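Local coordinates for protein terminase large subunit (Bacillus phage spp1, PDB 2WBN) that drives viral DNA into empty capsids by ATP hydrolysis and, through the metal-dependent nuclease domain described here, cuts the genome to start and finish packaging, at residues A[39-42]-A[43-46]; A[114-117]-A[118-121]; A[129-132]-A[133-136]; A[154-157]-A[158-161]. All coordinates share one frame; numbering follows the deposited sequence.

Interaction 1 of 4, residues A[39-42]-A[43-46]; sequences IITD and AEVA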
loop_
_atom_site.group_PDB
_atom_site.type_symbol
_atom_site.label_atom_id
_atom_site.label_comp_id
_atom_site.label_asym_id
_atom_site.label_seq_id
_atom_site.Cartn_x
_atom_site.Cartn_y
_atom_site.Cartn_z
ATOM N N ILE A 39 4.853 -17.800 -2.941
ATOM C CA ILE A 39 6.166 -17.344 -2.478
ATOM C C ILE A 39 6.169 -16.931 -0.992
ATOM O O ILE A 39 7.224 -16.905 -0.362
ATOM C CB ILE A 39 6.687 -16.175 -3.374
ATOM C CG1 ILE A 39 8.206 -16.032 -3.291
ATOM C CG2 ILE A 39 5.953 -14.851 -3.037
ATOM C CD1 ILE A 39 8.753 -15.043 -4.334
ATOM N N ILE A 40 5.001 -16.605 -0.433
ATOM C CA ILE A 40 4.883 -16.346 1.010
ATOM C C ILE A 40 4.041 -17.458 1.641
ATOM O O ILE A 40 2.888 -17.641 1.258
ATOM C CB ILE A 40 4.245 -14.966 1.303
ATOM C CG1 ILE A 40 5.151 -13.841 0.777
ATOM C CG2 ILE A 40 4.012 -14.796 2.802
ATOM C CD1 ILE A 40 4.470 -12.500 0.594
ATOM N N THR A 41 4.622 -18.209 2.583
ATOM C CA THR A 41 3.914 -19.326 3.235
ATOM C C THR A 41 3.075 -18.858 4.427
ATOM O O THR A 41 3.276 -17.774 4.996
ATOM C CB THR A 41 4.875 -20.440 3.742
ATOM O OG1 THR A 41 5.759 -19.893 4.724
ATOM C CG2 THR A 41 5.692 -21.070 2.595
ATOM N N ASP A 42 2.119 -19.694 4.800
ATOM C CA ASP A 42 1.314 -19.459 5.995
ATOM C C ASP A 42 2.193 -19.304 7.246
ATOM O O ASP A 42 1.940 -18.442 8.094
ATOM C CB ASP A 42 0.343 -20.624 6.183
ATOM C CG ASP A 42 -0.932 -20.474 5.365
ATOM O OD1 ASP A 42 -1.065 -19.519 4.555
ATOM O OD2 ASP A 42 -1.815 -21.344 5.537
ATOM N N ALA A 43 3.240 -20.117 7.325
ATOM C CA ALA A 43 4.174 -20.101 8.447
ATOM C C ALA A 43 4.900 -18.773 8.534
ATOM O O ALA A 43 5.097 -18.243 9.625
ATOM C CB ALA A 43 5.169 -21.245 8.322
ATOM N N GLU A 44 5.283 -18.232 7.381
ATOM C CA GLU A 44 5.935 -16.933 7.320
ATOM C C GLU A 44 5.024 -15.811 7.801
ATOM O O GLU A 44 5.449 -14.959 8.572
ATOM C CB GLU A 44 6.367 -16.612 5.893
ATOM C CG GLU A 44 7.521 -17.425 5.370
ATOM C CD GLU A 44 7.866 -16.989 3.973
ATOM O OE1 GLU A 44 8.589 -15.976 3.834
ATOM O OE2 GLU A 44 7.362 -17.615 3.019
ATOM N N VAL A 45 3.785 -15.805 7.318
ATOM C CA VAL A 45 2.801 -14.807 7.729
ATOM C C VAL A 45 2.614 -14.905 9.233
ATOM O O VAL A 45 2.445 -13.903 9.903
ATOM C CB VAL A 45 1.442 -14.994 7.003
ATOM C CG1 VAL A 45 0.364 -14.103 7.621
ATOM C CG2 VAL A 45 1.591 -14.710 5.497
ATOM N N ALA A 46 2.675 -16.117 9.768
ATOM C CA ALA A 46 2.578 -16.308 11.208
ATOM C C ALA A 46 3.698 -15.588 11.992
ATOM O O ALA A 46 3.436 -15.082 13.072
ATOM C CB ALA A 46 2.553 -17.778 11.531
HETATM O O HOH W 1 8.574 -15.092 1.361
#

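Interaction 2 of 4, residues A[114-117]-A[118-121]; sequences EPRS and IDAL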
loop_
_atom_site.group_PDB
_atom_site.type_symbol
_atom_site.label_atom_id
_atom_site.label_comp_id
_atom_site.label_asym_id
_atom_site.label_seq_id
_atom_site.Cartn_x
_atom_site.Cartn_y
_atom_site.Cartn_z
ATOM N N GLU A 114 -9.101 12.797 2.934
ATOM C CA GLU A 114 -10.442 12.537 3.447
ATOM C C GLU A 114 -10.429 12.540 4.989
ATOM O O GLU A 114 -10.593 11.491 5.624
ATOM C CB GLU A 114 -10.948 11.203 2.891
ATOM C CG GLU A 114 -11.015 11.169 1.353
ATOM C CD GLU A 114 -11.976 10.107 0.800
ATOM O OE1 GLU A 114 -12.853 9.599 1.544
ATOM O OE2 GLU A 114 -11.868 9.796 -0.397
ATOM N N PRO A 115 -10.211 13.715 5.595
ATOM C CA PRO A 115 -10.107 13.764 7.070
ATOM C C PRO A 115 -11.350 13.232 7.790
ATOM O O PRO A 115 -11.223 12.649 8.849
ATOM C CB PRO A 115 -9.855 15.232 7.364
ATOM C CG PRO A 115 -10.342 15.963 6.160
ATOM C CD PRO A 115 -10.078 15.052 4.999
ATOM N N ARG A 116 -12.529 13.377 7.200
ATOM C CA ARG A 116 -13.759 12.934 7.870
ATOM C C ARG A 116 -13.984 11.421 7.681
ATOM O O ARG A 116 -14.695 10.801 8.475
ATOM C CB ARG A 116 -14.974 13.719 7.389
ATOM C CG ARG A 116 -14.818 15.257 7.317
ATOM C CD ARG A 116 -14.227 15.876 8.557
ATOM N NE ARG A 116 -15.223 16.366 9.485
ATOM C CZ ARG A 116 -15.559 15.817 10.648
ATOM N NH1 ARG A 116 -14.996 14.694 11.057
ATOM N NH2 ARG A 116 -16.488 16.384 11.394
ATOM N N SER A 117 -13.393 10.833 6.642
ATOM C CA SER A 117 -13.418 9.368 6.482
ATOM C C SER A 117 -12.564 8.730 7.553
ATOM O O SER A 117 -12.923 7.695 8.100
ATOM C CB SER A 117 -12.934 8.934 5.110
ATOM O OG SER A 117 -13.815 9.410 4.115
ATOM N N ILE A 118 -11.427 9.346 7.841
ATOM C CA ILE A 118 -10.587 8.947 8.971
ATOM C C ILE A 118 -11.345 9.046 10.306
ATOM O O ILE A 118 -11.366 8.088 11.083
ATOM C CB ILE A 118 -9.294 9.767 9.006
ATOM C CG1 ILE A 118 -8.416 9.401 7.801
ATOM C CG2 ILE A 118 -8.525 9.524 10.308
ATOM C CD1 ILE A 118 -7.197 10.241 7.670
ATOM N N ASP A 119 -11.982 10.187 10.543
ATOM C CA ASP A 119 -12.807 10.399 11.745
ATOM C C ASP A 119 -13.880 9.304 11.827
ATOM O O ASP A 119 -14.055 8.682 12.864
ATOM C CB ASP A 119 -13.505 11.763 11.695
ATOM C CG ASP A 119 -12.555 12.956 11.909
ATOM O OD1 ASP A 119 -11.439 12.800 12.439
ATOM O OD2 ASP A 119 -12.957 14.085 11.560
ATOM N N ALA A 120 -14.588 9.080 10.720
ATOM C CA ALA A 120 -15.628 8.046 10.634
ATOM C C ALA A 120 -15.140 6.656 11.052
ATOM O O ALA A 120 -15.781 5.990 11.863
ATOM C CB ALA A 120 -16.203 7.981 9.216
ATOM N N LEU A 121 -14.013 6.221 10.493
ATOM C CA LEU A 121 -13.465 4.902 10.841
ATOM C C LEU A 121 -13.118 4.804 12.329
ATOM O O LEU A 121 -13.301 3.747 12.930
ATOM C CB LEU A 121 -12.240 4.551 9.990
ATOM C CG LEU A 121 -12.511 4.037 8.569
ATOM C CD1 LEU A 121 -11.193 3.944 7.814
ATOM C CD2 LEU A 121 -13.225 2.677 8.555
HETATM O O HOH W 2 -9.307 13.372 10.614
#

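Interaction 3 of 4, residues A[129-132]-A[133-136]; sequences RIEG and AKKG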
loop_
_atom_site.group_PDB
_atom_site.type_symbol
_atom_site.label_atom_id
_atom_site.label_comp_id
_atom_site.label_asym_id
_atom_site.label_seq_id
_atom_site.Cartn_x
_atom_site.Cartn_y
_atom_site.Cartn_z
ATOM N N ARG A 129 -6.561 2.816 15.809
ATOM C CA ARG A 129 -5.184 3.048 15.381
ATOM C C ARG A 129 -5.121 3.467 13.921
ATOM O O ARG A 129 -4.317 2.969 13.148
ATOM C CB ARG A 129 -4.333 1.798 15.642
ATOM C CG ARG A 129 -4.277 1.439 17.124
ATOM C CD ARG A 129 -3.456 0.214 17.441
ATOM N NE ARG A 129 -3.695 -0.202 18.828
ATOM C CZ ARG A 129 -2.948 -1.065 19.513
ATOM N NH1 ARG A 129 -1.878 -1.632 18.963
ATOM N NH2 ARG A 129 -3.270 -1.365 20.768
ATOM N N ILE A 130 -5.999 4.365 13.519
ATOM C CA ILE A 130 -5.899 4.942 12.192
ATOM C C ILE A 130 -5.410 6.364 12.387
ATOM O O ILE A 130 -5.858 7.065 13.315
ATOM C CB ILE A 130 -7.229 4.880 11.418
ATOM C CG1 ILE A 130 -7.050 5.439 9.999
ATOM C CG2 ILE A 130 -8.351 5.634 12.155
ATOM C CD1 ILE A 130 -8.027 4.893 9.018
ATOM N N GLU A 131 -4.439 6.775 11.578
ATOM C CA GLU A 131 -4.065 8.181 11.538
ATOM C C GLU A 131 -3.788 8.655 10.120
ATOM O O GLU A 131 -3.448 7.867 9.236
ATOM C CB GLU A 131 -2.888 8.485 12.476
ATOM C CG GLU A 131 -1.517 8.041 11.998
ATOM C CD GLU A 131 -0.446 8.300 13.054
ATOM O OE1 GLU A 131 -0.298 7.457 13.964
ATOM O OE2 GLU A 131 0.241 9.346 12.981
ATOM N N GLY A 132 -3.972 9.956 9.908
ATOM C CA GLY A 132 -3.713 10.566 8.623
ATOM C C GLY A 132 -2.240 10.489 8.278
ATOM O O GLY A 132 -1.383 10.629 9.164
ATOM N N ALA A 133 -1.944 10.234 7.003
ATOM C CA ALA A 133 -0.588 10.358 6.497
ATOM C C ALA A 133 -0.109 11.779 6.767
ATOM O O ALA A 133 -0.786 12.733 6.418
ATOM C CB ALA A 133 -0.535 10.067 5.010
ATOM N N LYS A 134 1.055 11.895 7.401
ATOM C CA LYS A 134 1.666 13.190 7.696
ATOM C C LYS A 134 2.254 13.844 6.450
ATOM O O LYS A 134 2.230 15.071 6.320
ATOM C CB LYS A 134 2.753 13.045 8.772
ATOM C CG LYS A 134 2.196 12.793 10.169
ATOM C CD LYS A 134 3.301 12.526 11.189
ATOM C CE LYS A 134 2.795 12.722 12.624
ATOM N NZ LYS A 134 1.536 11.942 12.872
ATOM N N LYS A 135 2.781 13.032 5.537
ATOM C CA LYS A 135 3.428 13.571 4.349
ATOM C C LYS A 135 2.394 14.099 3.364
ATOM O O LYS A 135 1.250 13.652 3.353
ATOM C CB LYS A 135 4.329 12.535 3.687
ATOM C CG LYS A 135 5.653 12.303 4.410
ATOM C CD LYS A 135 6.605 11.548 3.505
ATOM C CE LYS A 135 7.980 11.339 4.116
ATOM N NZ LYS A 135 8.727 10.428 3.210
ATOM N N GLY A 136 2.817 15.066 2.552
ATOM C CA GLY A 136 1.916 15.812 1.683
ATOM C C GLY A 136 1.978 15.358 0.243
ATOM O O GLY A 136 2.608 14.352 -0.057
HETATM O O HOH W 3 -1.557 12.005 11.378
#

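Interaction 4 of 4, residues A[154-157]-A[158-161]; sequences VIDP and LRTP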
loop_
_atom_site.group_PDB
_atom_site.type_symbol
_atom_site.label_atom_id
_atom_site.label_comp_id
_atom_site.label_asym_id
_atom_site.label_seq_id
_atom_site.Cartn_x
_atom_site.Cartn_y
_atom_site.Cartn_z
ATOM N N VAL A 154 8.285 -8.321 -2.242
ATOM C CA VAL A 154 7.912 -9.729 -2.339
ATOM C C VAL A 154 6.411 -9.830 -2.259
ATOM O O VAL A 154 5.798 -9.428 -1.257
ATOM C CB VAL A 154 8.550 -10.598 -1.226
ATOM C CG1 VAL A 154 8.229 -12.068 -1.440
ATOM C CG2 VAL A 154 10.059 -10.391 -1.174
ATOM N N ILE A 155 5.821 -10.366 -3.319
ATOM C CA ILE A 155 4.381 -10.395 -3.484
ATOM C C ILE A 155 3.937 -11.765 -3.960
ATOM O O ILE A 155 4.433 -12.292 -4.967
ATOM C CB ILE A 155 3.884 -9.339 -4.514
ATOM C CG1 ILE A 155 4.466 -7.944 -4.241
ATOM C CG2 ILE A 155 2.309 -9.268 -4.517
ATOM C CD1 ILE A 155 4.331 -7.000 -5.443
ATOM N N ASP A 156 2.964 -12.314 -3.251
ATOM C CA ASP A 156 2.351 -13.578 -3.599
ATOM C C ASP A 156 0.967 -13.278 -4.186
ATOM O O ASP A 156 0.053 -12.844 -3.446
ATOM C CB ASP A 156 2.220 -14.387 -2.323
ATOM C CG ASP A 156 1.794 -15.825 -2.550
ATOM O OD1 ASP A 156 1.156 -16.144 -3.588
ATOM O OD2 ASP A 156 2.084 -16.638 -1.634
ATOM N N PRO A 157 0.792 -13.494 -5.502
ATOM C CA PRO A 157 -0.499 -13.208 -6.102
ATOM C C PRO A 157 -1.655 -14.020 -5.527
ATOM O O PRO A 157 -2.796 -13.671 -5.723
ATOM C CB PRO A 157 -0.291 -13.537 -7.579
ATOM C CG PRO A 157 1.127 -13.522 -7.784
ATOM C CD PRO A 157 1.731 -14.024 -6.506
ATOM N N LEU A 158 -1.375 -15.135 -4.860
ATOM C CA LEU A 158 -2.438 -15.891 -4.204
ATOM C C LEU A 158 -3.044 -15.141 -3.018
ATOM O O LEU A 158 -4.215 -15.345 -2.689
ATOM C CB LEU A 158 -1.907 -17.264 -3.756
ATOM C CG LEU A 158 -1.440 -18.188 -4.872
ATOM C CD1 LEU A 158 -0.983 -19.574 -4.320
ATOM C CD2 LEU A 158 -2.552 -18.384 -5.882
ATOM N N ARG A 159 -2.250 -14.274 -2.387
ATOM C CA ARG A 159 -2.678 -13.496 -1.230
ATOM C C ARG A 159 -3.108 -12.112 -1.618
ATOM O O ARG A 159 -4.118 -11.615 -1.101
ATOM C CB ARG A 159 -1.529 -13.349 -0.230
ATOM C CG ARG A 159 -1.010 -14.647 0.268
ATOM C CD ARG A 159 0.176 -14.502 1.220
ATOM N NE ARG A 159 0.627 -15.830 1.595
ATOM C CZ ARG A 159 0.098 -16.564 2.573
ATOM N NH1 ARG A 159 -0.888 -16.091 3.334
ATOM N NH2 ARG A 159 0.569 -17.779 2.794
ATOM N N THR A 160 -2.327 -11.461 -2.485
ATOM C CA THR A 160 -2.580 -10.040 -2.805
ATOM C C THR A 160 -2.561 -9.809 -4.305
ATOM O O THR A 160 -1.584 -9.265 -4.837
ATOM C CB THR A 160 -1.582 -9.091 -2.109
ATOM O OG1 THR A 160 -0.233 -9.393 -2.495
ATOM C CG2 THR A 160 -1.710 -9.187 -0.566
ATOM N N PRO A 161 -3.619 -10.254 -5.002
ATOM C CA PRO A 161 -3.606 -10.206 -6.487
ATOM C C PRO A 161 -3.596 -8.800 -7.068
ATOM O O PRO A 161 -3.018 -8.587 -8.137
ATOM C CB PRO A 161 -4.881 -10.941 -6.890
ATOM C CG PRO A 161 -5.750 -10.925 -5.686
ATOM C CD PRO A 161 -4.820 -10.936 -4.500
HETATM O O HOH W 4 1.331 -11.337 -1.164
#

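Interaction 1 of 4, residues A[39-42]-A[43-46]
Glu-44 reaches back to Thr-41 at the start of helix 42-47, and the two form a capping box, a textbook way of satisfying the first N-H groups of a helix. Thr-41 is the N-cap: its OG1 lies between its own backbone N and carbonyl carbon (chi1 62°), the rotamer that lets it accept from Glu-44 N at 3.2 Å. In return Glu-44 OE2 receives Thr-41 N at 2.8 Å in a nearly straight bond (170° at the hydrogen), although the donor arrives from above the carboxylate plane. The two side chains cross at about a right angle, with Thr-41 OG1 3.1 Å from Glu-44 CG. A water extends the grip on the acid, donating both to Glu-44 OE1 and to Ile-39 O. Asp-42 contributes through its backbone, its O accepting from Ala-46 N at 3.0 Å, while its carboxylate turns to the guanidinium of Arg-159. Beside the capping box, Ile-40 CG2 meets Val-45 CG2 at 3.6 Å. The capped helix is a short surface element between strand 33-35, at one edge of the sheet, and strand 51-56, and it lies against the loop that follows strand 152-155.

Interaction 2 of 4, residues A[114-117]-A[118-121]
Asp-119 folds back beside its own backbone N (chi1 -72°), which carries its carboxylate over the preceding turn, with CG 3.4 Å from Pro-115 O. Arg-116 bends at its second and third torsions (chi2 -48°) and brings its guanidinium round to the same carboxylate. The two are placed to form an ion pair across one turn, but the modelled approach of Arg-116 NH1 to Asp-119 OD2 is too short to be real, so its geometry is doubtful. The other oxygen, OD1, takes a water, which donates to Asp-119 OD1 at 2.9 Å and to Pro-115 O at 2.7 Å, tying the side chain to a carbonyl that also accepts from Asp-119 N. Regular bonds run on along helix 115-124, among them Ala-120 N to Arg-116 O at 2.8 Å. Ile-118 and Leu-121 turn inward, packing on Phe-57, and Leu-121 also meets Leu-91 of helix 91-100. The helix is the crossover of a beta-alpha-beta unit between strands 108-110 and 130-132. Glu-114, the N-cap residue, accepts from Ser-117 OG at 2.8 Å through the anti lone pair of OE1. The chemistry thus differs between two flanks of the helix's first turns. On one, a probable ion pair and a water make a polar cluster; on the other, the hydroxyl of Ser-117 restrains the carboxylate of Glu-114, whose side chain lies about 4 Å (nearest atoms) from that of Asp-111, a manganese ligand.

Interaction 3 of 4, residues A[129-132]-A[133-136]
From Glu-131 to Lys-134 the backbone leaves strand 130-132, an outermost strand of the RNase H-like sheet, and changes direction. Glu-131 is fully extended and Gly-132 and Ala-133 keep polyproline-like angles, whereas Lys-134 adopts helical values and turns the chain toward helix 140-148. No backbone hydrogen bond spans the two halves, and the link between them is made by side chains and a water. Glu-131 and Lys-134 lie three residues apart and approach on a slant, both reaching to the same side of the backbone. The glutamate CG stands between its own N and carbonyl carbon (chi1 76°), from where the chain runs out to place OE2 near the lysine. Lys-134 is extended until its last torsion, where a bend (chi4 52°) turns the ammonium back toward the strand. The resulting salt bridge joins Lys-134 NZ to Glu-131 OE2 at 2.9 Å, although as a hydrogen bond it is weak. Arg-201 also pairs with Glu-131 OE2, so that two cations share one oxygen, an arrangement likely to favour the ionised carboxylate. Elsewhere the turn is held by Glu-200, which accepts from the backbone N atoms of Lys-134 and Lys-135, and by Ala-133, which continues the backbone pairing with Ala-110 of the adjoining strand. The worked lesson is that side-chain ion pairs and a water can supplement backbone pairing where a strand ends. The water donates to Gly-132 O at 2.6 Å and weakly accepts from Lys-134 NZ at 3.4 Å.

Interaction 4 of 4, residues A[154-157]-A[158-161]
Asp-156 to Thr-160 form an Asx motif, in which side chain and main chain of one aspartate together cap a tight turn. With CG anti to the backbone N (chi1 -171°), Asp-156 OD1 is brought to Leu-158 N and accepts from it at 3.0 Å, an Asx turn in which the donor comes from above the carboxylate plane. The backbone O of Asp-156 takes two donors: Thr-160 N, 2.9 Å away, meets it almost end-on, and Arg-159 N, also at 2.9 Å, comes in well above the carbonyl plane. Arg-159 runs extended alongside the carboxylate, and its NE makes a long ion pair with Asp-156 OD2 at 3.6 Å, the two flat groups 78° apart. Outside the turn, Gly-38 N donates to OD1 and Ile-40 N to OD2, so this buried acid is also held by the loop after strand 33-35. Arg-159 NH2 ties the turn to the same loop by donating to Ile-40 O. Ile-155, ending strand 152-155, packs on Phe-167 of helix 161-169, to which the turn leads. Its CG2 also meets Thr-160 OG1 at 3.3 Å, and one water joins that hydroxyl, at 2.8 Å from Thr-160 OG1, to Asp-156 N.

Along the chain the four local contacts follow in numerical order, yet in space they form two pairs at opposite sides of the nuclease domain. Interactions 1 and 4 have centres about 11 Å apart and touch, joining the loop after edge strand 33-35 to the turn after its neighbour 152-155. Interactions 2 and 3 are likewise about 11 Å apart: helix 115-124 packs on strand 130-132, the other edge, through Ile-118 and Leu-121. Between the pairs, centres lie 25 to 32 Å apart, with the sheet connecting them. The 2-3 pair lies near the manganese site, whereas the 1-4 pair lies away from it.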